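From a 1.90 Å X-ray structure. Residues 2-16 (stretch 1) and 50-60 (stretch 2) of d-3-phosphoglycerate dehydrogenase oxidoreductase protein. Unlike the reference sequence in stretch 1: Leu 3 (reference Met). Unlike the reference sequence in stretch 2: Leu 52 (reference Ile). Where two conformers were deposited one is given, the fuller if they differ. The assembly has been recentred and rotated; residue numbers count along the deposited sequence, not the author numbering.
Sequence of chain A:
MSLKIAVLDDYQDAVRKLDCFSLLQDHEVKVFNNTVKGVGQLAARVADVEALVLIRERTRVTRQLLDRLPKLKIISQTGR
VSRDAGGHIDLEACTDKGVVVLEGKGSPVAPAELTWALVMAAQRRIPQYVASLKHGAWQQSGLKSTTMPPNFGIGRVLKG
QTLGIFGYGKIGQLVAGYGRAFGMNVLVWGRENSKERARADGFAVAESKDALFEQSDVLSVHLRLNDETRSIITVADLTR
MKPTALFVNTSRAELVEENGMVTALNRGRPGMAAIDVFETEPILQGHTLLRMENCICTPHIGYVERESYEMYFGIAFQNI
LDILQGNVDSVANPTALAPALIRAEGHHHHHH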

ATOM      1  N   SER A   2       7.418  40.169 -18.808  1.00 48.76           N
ATOM      2  CA  SER A   2       6.207  39.731 -18.080  1.00 47.27           C
ATOM      3  C   SER A   2       5.219  39.035 -19.031  1.00 45.82           C
ATOM      4  O   SER A   2       4.541  39.684 -19.824  1.00 41.81           O
ATOM      5  N   LEU A   3       5.153  37.708 -18.923  1.00 40.00           N
ATOM      6  CA  LEU A   3       4.334  36.866 -19.785  1.00 36.57           C
ATOM      7  C   LEU A   3       3.009  36.501 -19.137  1.00 35.43           C
ATOM      8  O   LEU A   3       2.874  36.475 -17.905  1.00 36.08           O
ATOM      9  N   LYS A   4       2.030  36.229 -19.991  1.00 32.95           N
ATOM     10  CA  LYS A   4       0.784  35.595 -19.601  1.00 32.22           C
ATOM     11  C   LYS A   4       1.076  34.085 -19.675  1.00 35.38           C
ATOM     12  O   LYS A   4       1.397  33.553 -20.757  1.00 32.65           O
ATOM     13  N   ILE A   5       1.011  33.413 -18.521  1.00 31.34           N
ATOM     14  CA  ILE A   5       1.362  31.992 -18.400  1.00 29.74           C
ATOM     15  C   ILE A   5       0.147  31.180 -17.970  1.00 31.58           C
ATOM     16  O   ILE A   5      -0.624  31.615 -17.111  1.00 31.01           O
ATOM     17  N   ALA A   6      -0.054  30.026 -18.609  1.00 30.16           N
ATOM     18  CA  ALA A   6      -1.072  29.090 -18.176  1.00 31.04           C
ATOM     19  C   ALA A   6      -0.471  27.721 -17.875  1.00 28.75           C
ATOM     20  O   ALA A   6       0.405  27.241 -18.602  1.00 28.90           O
ATOM     21  N   VAL A   7      -0.950  27.123 -16.783  1.00 29.85           N
ATOM     22  CA  VAL A   7      -0.624  25.757 -16.411  1.00 28.37           C
ATOM     23  C   VAL A   7      -1.916  24.951 -16.551  1.00 28.60           C
ATOM     24  O   VAL A   7      -2.939  25.295 -15.956  1.00 26.89           O
ATOM     25  N   LEU A   8      -1.853  23.875 -17.323  1.00 23.73           N
ATOM     26  CA  LEU A   8      -3.033  23.067 -17.616  1.00 28.24           C
ATOM     27  C   LEU A   8      -3.142  21.839 -16.703  1.00 31.78           C
ATOM     28  O   LEU A   8      -2.135  21.364 -16.182  1.00 25.69           O
ATOM     29  N   ASP A   9      -4.369  21.339 -16.529  1.00 25.42           N
ATOM     30  CA  ASP A   9      -4.660  19.984 -15.999  1.00 31.68           C
ATOM     31  C   ASP A   9      -4.188  19.695 -14.568  1.00 27.48           C
ATOM     32  O   ASP A   9      -3.729  18.594 -14.282  1.00 24.75           O
ATOM     33  N   ASP A  10      -4.304  20.676 -13.682  1.00 28.42           N
ATOM     34  CA  ASP A  10      -3.849  20.513 -12.288  1.00 32.85           C
ATOM     35  C   ASP A  10      -5.048  20.246 -11.375  1.00 28.72           C
ATOM     36  O   ASP A  10      -5.568  21.166 -10.725  1.00 26.95           O
ATOM     37  N   TYR A  11      -5.457  18.975 -11.310  1.00 28.39           N
ATOM     38  CA  TYR A  11      -6.774  18.596 -10.771  1.00 30.11           C
ATOM     39  C   TYR A  11      -6.949  18.972  -9.309  1.00 27.54           C
ATOM     40  O   TYR A  11      -8.023  19.391  -8.913  1.00 26.87           O
ATOM     41  N   GLN A  12      -5.878  18.860  -8.527  1.00 26.73           N
ATOM     42  CA  GLN A  12      -5.934  19.127  -7.094  1.00 27.32           C
ATOM     43  C   GLN A  12      -5.396  20.504  -6.707  1.00 25.13           C
ATOM     44  O   GLN A  12      -5.166  20.751  -5.519  1.00 32.06           O
ATOM     45  N   ASP A  13      -5.159  21.359  -7.707  1.00 25.17           N
ATOM     46  CA  ASP A  13      -4.746  22.756  -7.512  1.00 21.59           C
ATOM     47  C   ASP A  13      -3.481  22.798  -6.662  1.00 22.10           C
ATOM     48  O   ASP A  13      -3.385  23.563  -5.716  1.00 26.92           O
ATOM     49  N   ALA A  14      -2.528  21.929  -6.977  1.00 23.17           N
ATOM     50  CA  ALA A  14      -1.321  21.794  -6.152  1.00 21.85           C
ATOM     51  C   ALA A  14      -0.216  22.731  -6.540  1.00 24.10           C
ATOM     52  O   ALA A  14       0.608  23.093  -5.704  1.00 23.85           O
ATOM     53  N   VAL A  15      -0.156  23.053  -7.833  1.00 26.38           N
ATOM     54  CA  VAL A  15       0.944  23.807  -8.427  1.00 24.69           C
ATOM     55  C   VAL A  15       1.130  25.174  -7.774  1.00 26.14           C
ATOM     56  O   VAL A  15       2.261  25.556  -7.435  1.00 27.07           O
ATOM     57  N   ARG A  16       0.023  25.894  -7.573  1.00 26.67           N
ATOM     58  CA  ARG A  16       0.100  27.228  -6.991  1.00 29.64           C
ATOM     59  C   ARG A  16       0.558  27.243  -5.515  1.00 31.04           C
ATOM     60  O   ARG A  16       0.944  28.290  -5.011  1.00 28.90           O
ATOM     61  N   GLU A  50       1.147  33.445 -23.636  1.00 30.75           N
ATOM     62  CA  GLU A  50       2.376  33.412 -24.374  1.00 32.72           C
ATOM     63  C   GLU A  50       3.211  32.214 -23.950  1.00 33.49           C
ATOM     64  O   GLU A  50       4.047  31.735 -24.724  1.00 31.75           O
ATOM     65  N   ALA A  51       3.003  31.732 -22.724  1.00 34.22           N
ATOM     66  CA  ALA A  51       3.743  30.556 -22.233  1.00 32.59           C
ATOM     67  C   ALA A  51       2.828  29.527 -21.609  1.00 31.82           C
ATOM     68  O   ALA A  51       2.002  29.840 -20.760  1.00 31.52           O
ATOM     69  N   LEU A  52       2.991  28.282 -22.033  1.00 27.19           N
ATOM     70  CA  LEU A  52       2.111  27.219 -21.593  1.00 34.03           C
ATOM     71  C   LEU A  52       2.962  26.209 -20.852  1.00 31.88           C
ATOM     72  O   LEU A  52       3.968  25.753 -21.377  1.00 37.62           O
ATOM     73  N   VAL A  53       2.568  25.891 -19.619  1.00 31.62           N
ATOM     74  CA  VAL A  53       3.201  24.820 -18.870  1.00 26.76           C
ATOM     75  C   VAL A  53       2.309  23.574 -18.916  1.00 30.62           C
ATOM     76  O   VAL A  53       1.131  23.616 -18.530  1.00 29.50           O
ATOM     77  N   LEU A  54       2.887  22.483 -19.411  1.00 26.74           N
ATOM     78  CA  LEU A  54       2.188  21.206 -19.514  1.00 29.32           C
ATOM     79  C   LEU A  54       2.644  20.255 -18.412  1.00 28.96           C
ATOM     80  O   LEU A  54       3.840  20.169 -18.103  1.00 29.05           O
ATOM     81  N   ILE A  55       1.677  19.553 -17.831  1.00 25.00           N
ATOM     82  CA  ILE A  55       1.915  18.521 -16.826  1.00 25.84           C
ATOM     83  C   ILE A  55       1.986  17.173 -17.520  1.00 26.80           C
ATOM     84  O   ILE A  55       0.966  16.603 -17.909  1.00 23.81           O
ATOM     85  N   ARG A  56       3.215  16.700 -17.683  1.00 21.46           N
ATOM     86  CA  ARG A  56       3.486  15.427 -18.332  0.50 27.27           C
ATOM     87  C   ARG A  56       2.724  15.266 -19.652  1.00 29.38           C
ATOM     88  O   ARG A  56       2.764  16.155 -20.495  1.00 35.10           O
ATOM     89  N   GLU A  57       2.005  14.163 -19.830  1.00 32.23           N
ATOM     90  CA  GLU A  57       1.256  13.963 -21.076  1.00 32.33           C
ATOM     91  C   GLU A  57      -0.245  14.216 -20.966  1.00 33.99           C
ATOM     92  O   GLU A  57      -1.022  13.685 -21.763  1.00 33.21           O
ATOM     93  N   ARG A  58      -0.661  15.026 -19.994  1.00 28.87           N
ATOM     94  CA  ARG A  58      -2.097  15.237 -19.750  1.00 30.07           C
ATOM     95  C   ARG A  58      -2.863  15.932 -20.902  1.00 36.62           C
ATOM     96  O   ARG A  58      -4.070  15.693 -21.092  1.00 33.57           O
ATOM     97  N   THR A  59      -2.165  16.795 -21.641  1.00 35.20           N
ATOM     98  CA  THR A  59      -2.725  17.503 -22.802  1.00 35.55           C
ATOM     99  C   THR A  59      -1.808  17.279 -24.004  1.00 36.91           C
ATOM    100  O   THR A  59      -0.582  17.384 -23.889  1.00 30.94           O
ATOM    101  N   ARG A  60      -2.396  16.914 -25.145  1.00 40.35           N
ATOM    102  CA  ARG A  60      -1.611  16.845 -26.374  1.00 43.20           C
ATOM    103  C   ARG A  60      -1.670  18.135 -27.180  1.00 36.61           C
ATOM    104  O   ARG A  60      -2.708  18.787 -27.243  1.00 31.40           O
TER

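How do side chains pack across two parallel strands? Ile 5, Val 7, Ala 51 and Val 53 share one face of the sheet; Ala 6 and Leu 52 share the other. Ile 5 (m, t) brings CG1 to 3.8 Å from Ala 51 CB and CG2 to 4.2 Å from Val 53 CG2, so it spans two neighbours. Val 7 and Val 53, both t, meet with Val 7 CG2 4.1 Å from Val 53 CB. On the opposite face, Leu 52 (t, p) turns its end back, setting CD1 3.8 Å from Ala 6 CB and 4.0 Å from Leu 8 CG.

What does Glu 50 do at the start of the pairing? Its side chain points toward stretch 1, and with chi1 m and chi2 t its carboxylate reaches the backbone: Lys 4 N donates to Glu 50 OE2 at 2.9 Å. Lys 4 itself leads its end away.

How is the far end filled? Leu 8 and Ile 55, both m, t, point toward the opposite stretch. Leu 8 CD1 lies 3.8 Å from Leu 54 CD2, while the extended Ile 55 places CD1 4.3 Å from both Val 7 CG1 and Val 15 CG2.

Where do the polar groups find partners? Asp 9 (m) points toward stretch 2, where Thr 59 OG1, also on an m rotamer, donates a very short 2.5 Å hydrogen bond to Asp 9 OD2. Water 1 donates to the same OD2 and accepts from Ile 55 N, both at 2.8 Å. Arg 58 is extended (m, t, t), carrying NH1 to Asp 9 O at 2.8 Å; water 2 links that NH1 (3.1 Å) to Asp 10 OD1 (2.8 Å). Tyr 11 (m) sets CD2 over one face of the Arg 58 guanidinium, and its CE2 lies 3.7 Å from Arg 58 CD. Asp 10 (t) turns its carboxylate back within its own stretch, accepting from Ala 14 N at OD1 (3.1 Å) and Val 15 N at OD2 (3.0 Å).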

ATOM      1  CB  SER A   2       5.560  40.929 -17.389  1.00 50.04           C
ATOM      2  OG  SER A   2       4.377  40.551 -16.719  1.00 54.03           O
ATOM      3  CB  LEU A   3       5.088  35.572 -20.158  1.00 40.34           C
ATOM      4  CG  LEU A   3       6.451  35.649 -20.869  1.00 43.40           C
ATOM      5  CD1 LEU A   3       7.066  34.274 -21.042  1.00 41.00           C
ATOM      6  CD2 LEU A   3       6.349  36.322 -22.227  1.00 44.74           C
ATOM      7  CB  LYS A   4      -0.305  36.011 -20.586  1.00 35.68           C
ATOM      8  CG  LYS A   4      -1.672  36.266 -19.981  1.00 54.32           C
ATOM      9  CD  LYS A   4      -2.618  35.097 -20.211  1.00 62.54           C
ATOM     10  CE  LYS A   4      -4.007  35.388 -19.664  1.00 69.13           C
ATOM     11  NZ  LYS A   4      -4.804  34.137 -19.543  1.00 72.17           N
ATOM     12  CB  ILE A   5       2.539  31.784 -17.406  1.00 29.28           C
ATOM     13  CG1 ILE A   5       3.786  32.483 -17.925  1.00 27.86           C
ATOM     14  CG2 ILE A   5       2.801  30.280 -17.113  1.00 32.21           C
ATOM     15  CD1 ILE A   5       4.937  32.527 -16.956  1.00 32.71           C
ATOM     16  CB  ALA A   6      -2.169  28.968 -19.201  1.00 30.48           C
ATOM     17  CB  VAL A   7      -0.160  25.632 -14.937  1.00 28.62           C
ATOM     18  CG1 VAL A   7       0.279  24.196 -14.653  1.00 34.43           C
ATOM     19  CG2 VAL A   7       0.967  26.626 -14.593  1.00 26.00           C
ATOM     20  CB  LEU A   8      -2.935  22.598 -19.069  1.00 26.52           C
ATOM     21  CG  LEU A   8      -3.006  23.673 -20.161  1.00 29.45           C
ATOM     22  CD1 LEU A   8      -3.055  22.995 -21.509  1.00 34.31           C
ATOM     23  CD2 LEU A   8      -4.255  24.552 -19.967  1.00 30.68           C
ATOM     24  CB  ASP A   9      -4.101  18.898 -16.924  1.00 31.32           C
ATOM     25  CG  ASP A   9      -4.422  19.137 -18.381  1.00 29.79           C
ATOM     26  OD1 ASP A   9      -5.605  19.327 -18.705  1.00 38.06           O
ATOM     27  OD2 ASP A   9      -3.480  19.112 -19.203  1.00 31.64           O
ATOM     28  CB  ASP A  10      -3.070  21.757 -11.856  1.00 32.39           C
ATOM     29  CG  ASP A  10      -2.608  21.706 -10.396  1.00 30.23           C
ATOM     30  OD1 ASP A  10      -2.512  20.608  -9.797  1.00 29.86           O
ATOM     31  OD2 ASP A  10      -2.345  22.798  -9.846  1.00 31.85           O
ATOM     32  CB  TYR A  11      -7.101  17.100 -11.012  1.00 24.70           C
ATOM     33  CG  TYR A  11      -6.895  16.690 -12.449  1.00 26.02           C
ATOM     34  CD1 TYR A  11      -7.861  16.949 -13.411  1.00 26.36           C
ATOM     35  CD2 TYR A  11      -5.727  16.042 -12.853  1.00 17.83           C
ATOM     36  CE1 TYR A  11      -7.666  16.595 -14.726  1.00 27.65           C
ATOM     37  CE2 TYR A  11      -5.518  15.676 -14.162  1.00 21.89           C
ATOM     38  CZ  TYR A  11      -6.503  15.957 -15.102  1.00 31.52           C
ATOM     39  OH  TYR A  11      -6.303  15.622 -16.416  1.00 32.58           O
ATOM     40  CB  GLN A  12      -5.154  18.052  -6.332  1.00 25.28           C
ATOM     41  CG  GLN A  12      -5.869  16.747  -6.299  1.00 25.66           C
ATOM     42  CD  GLN A  12      -5.059  15.604  -5.707  1.00 22.85           C
ATOM     43  OE1 GLN A  12      -4.240  14.986  -6.394  1.00 29.98           O
ATOM     44  NE2 GLN A  12      -5.345  15.266  -4.439  1.00 18.93           N
ATOM     45  CB  ASP A  13      -5.879  23.556  -6.849  1.00 22.00           C
ATOM     46  CG  ASP A  13      -5.790  25.039  -7.106  1.00 33.51           C
ATOM     47  OD1 ASP A  13      -5.119  25.457  -8.086  1.00 33.32           O
ATOM     48  OD2 ASP A  13      -6.418  25.780  -6.314  1.00 39.99           O
ATOM     49  CB  ALA A  14      -0.788  20.349  -6.212  1.00 23.33           C
ATOM     50  CB  VAL A  15       0.738  23.961  -9.966  1.00 25.60           C
ATOM     51  CG1 VAL A  15       1.783  24.885 -10.593  1.00 25.58           C
ATOM     52  CG2 VAL A  15       0.744  22.557 -10.649  1.00 23.89           C
ATOM     53  CB  ARG A  16      -1.200  28.026  -7.193  1.00 32.84           C
ATOM     54  CG  ARG A  16      -2.352  27.640  -6.276  1.00 31.63           C
ATOM     55  CD  ARG A  16      -3.547  28.555  -6.482  1.00 38.25           C
ATOM     56  NE  ARG A  16      -4.738  28.024  -5.821  1.00 50.96           N
ATOM     57  CZ  ARG A  16      -5.075  28.241  -4.550  1.00 63.94           C
ATOM     58  NH1 ARG A  16      -4.316  28.996  -3.760  1.00 68.05           N
ATOM     59  NH2 ARG A  16      -6.183  27.694  -4.061  1.00 64.30           N
ATOM     60  CB  GLU A  50       3.145  34.710 -24.139  1.00 38.74           C
ATOM     61  CG  GLU A  50       2.314  35.967 -24.400  1.00 44.38           C
ATOM     62  CD  GLU A  50       2.831  37.163 -23.636  1.00 51.58           C
ATOM     63  OE1 GLU A  50       3.867  37.730 -24.047  1.00 58.41           O
ATOM     64  OE2 GLU A  50       2.205  37.532 -22.620  1.00 43.93           O
ATOM     65  CB  ALA A  51       4.865  30.950 -21.265  1.00 33.10           C
ATOM     66  CB  LEU A  52       1.450  26.576 -22.812  1.00 34.78           C
ATOM     67  CG  LEU A  52       0.128  25.835 -22.731  1.00 40.15           C
ATOM     68  CD1 LEU A  52      -0.943  26.616 -21.986  1.00 38.69           C
ATOM     69  CD2 LEU A  52      -0.308  25.552 -24.147  1.00 41.97           C
ATOM     70  CB  VAL A  53       3.510  25.212 -17.411  1.00 26.26           C
ATOM     71  CG1 VAL A  53       4.183  24.030 -16.655  1.00 25.39           C
ATOM     72  CG2 VAL A  53       4.409  26.454 -17.390  1.00 27.15           C
ATOM     73  CB  LEU A  54       2.432  20.562 -20.884  1.00 28.11           C
ATOM     74  CG  LEU A  54       1.966  21.306 -22.145  1.00 28.99           C
ATOM     75  CD1 LEU A  54       2.248  20.481 -23.396  1.00 28.57           C
ATOM     76  CD2 LEU A  54       0.477  21.626 -22.065  1.00 32.30           C
ATOM     77  CB  ILE A  55       0.844  18.526 -15.711  1.00 25.07           C
ATOM     78  CG1 ILE A  55       0.687  19.931 -15.119  1.00 24.89           C
ATOM     79  CG2 ILE A  55       1.167  17.463 -14.632  1.00 19.47           C
ATOM     80  CD1 ILE A  55      -0.292  20.029 -13.949  1.00 27.99           C
ATOM     81  CB  ARG A  56       3.274  14.271 -17.341  0.50 24.42           C
ATOM     82  CG  ARG A  56       4.290  14.314 -16.191  0.50 22.13           C
ATOM     83  CD  ARG A  56       5.728  14.334 -16.712  0.50 22.17           C
ATOM     84  NE  ARG A  56       5.993  13.239 -17.651  0.50 32.70           N
ATOM     85  CZ  ARG A  56       6.457  13.382 -18.893  0.50 27.01           C
ATOM     86  NH1 ARG A  56       6.642  12.312 -19.651  0.50 28.36           N
ATOM     87  NH2 ARG A  56       6.742  14.582 -19.381  0.50 28.97           N
ATOM     88  CB  GLU A  57       1.509  12.557 -21.634  1.00 41.84           C
ATOM     89  CG  GLU A  57       2.984  12.224 -21.867  1.00 52.78           C
ATOM     90  CD  GLU A  57       3.226  11.518 -23.205  1.00 71.51           C
ATOM     91  OE1 GLU A  57       4.363  11.599 -23.731  1.00 73.48           O
ATOM     92  OE2 GLU A  57       2.281  10.897 -23.743  1.00 70.80           O
ATOM     93  CB  ARG A  58      -2.322  15.968 -18.418  1.00 32.13           C
ATOM     94  CG  ARG A  58      -1.870  15.169 -17.176  1.00 28.62           C
ATOM     95  CD  ARG A  58      -2.210  15.877 -15.880  1.00 31.74           C
ATOM     96  NE  ARG A  58      -1.592  15.186 -14.754  1.00 31.08           N
ATOM     97  CZ  ARG A  58      -1.470  15.654 -13.508  1.00 27.21           C
ATOM     98  NH1 ARG A  58      -1.906  16.841 -13.137  1.00 22.68           N
ATOM     99  NH2 ARG A  58      -0.864  14.906 -12.615  1.00 25.20           N
ATOM    100  CB  THR A  59      -2.911  19.027 -22.521  1.00 38.13           C
ATOM    101  OG1 THR A  59      -4.015  19.209 -21.630  1.00 40.03           O
ATOM    102  CG2 THR A  59      -3.218  19.818 -23.807  1.00 41.11           C
ATOM    103  CB  ARG A  60      -1.948  15.635 -27.253  1.00 46.11           C
ATOM    104  CG  ARG A  60      -3.354  15.086 -27.203  1.00 53.84           C
ATOM    105  CD  ARG A  60      -3.485  13.851 -28.117  1.00 58.21           C
ATOM    106  NE  ARG A  60      -2.339  12.942 -27.987  1.00 69.95           N
ATOM    107  CZ  ARG A  60      -1.398  12.761 -28.915  1.00 72.61           C
ATOM    108  NH1 ARG A  60      -1.456  13.417 -30.072  1.00 68.72           N
ATOM    109  NH2 ARG A  60      -0.392  11.926 -28.681  1.00 69.32           N
TER
HETATM  110  O   HOH W   1      -0.715  19.371 -19.305  1.00 31.73           O
HETATM  111  O   HOH W   2      -2.003  17.930 -10.269  1.00 30.73           O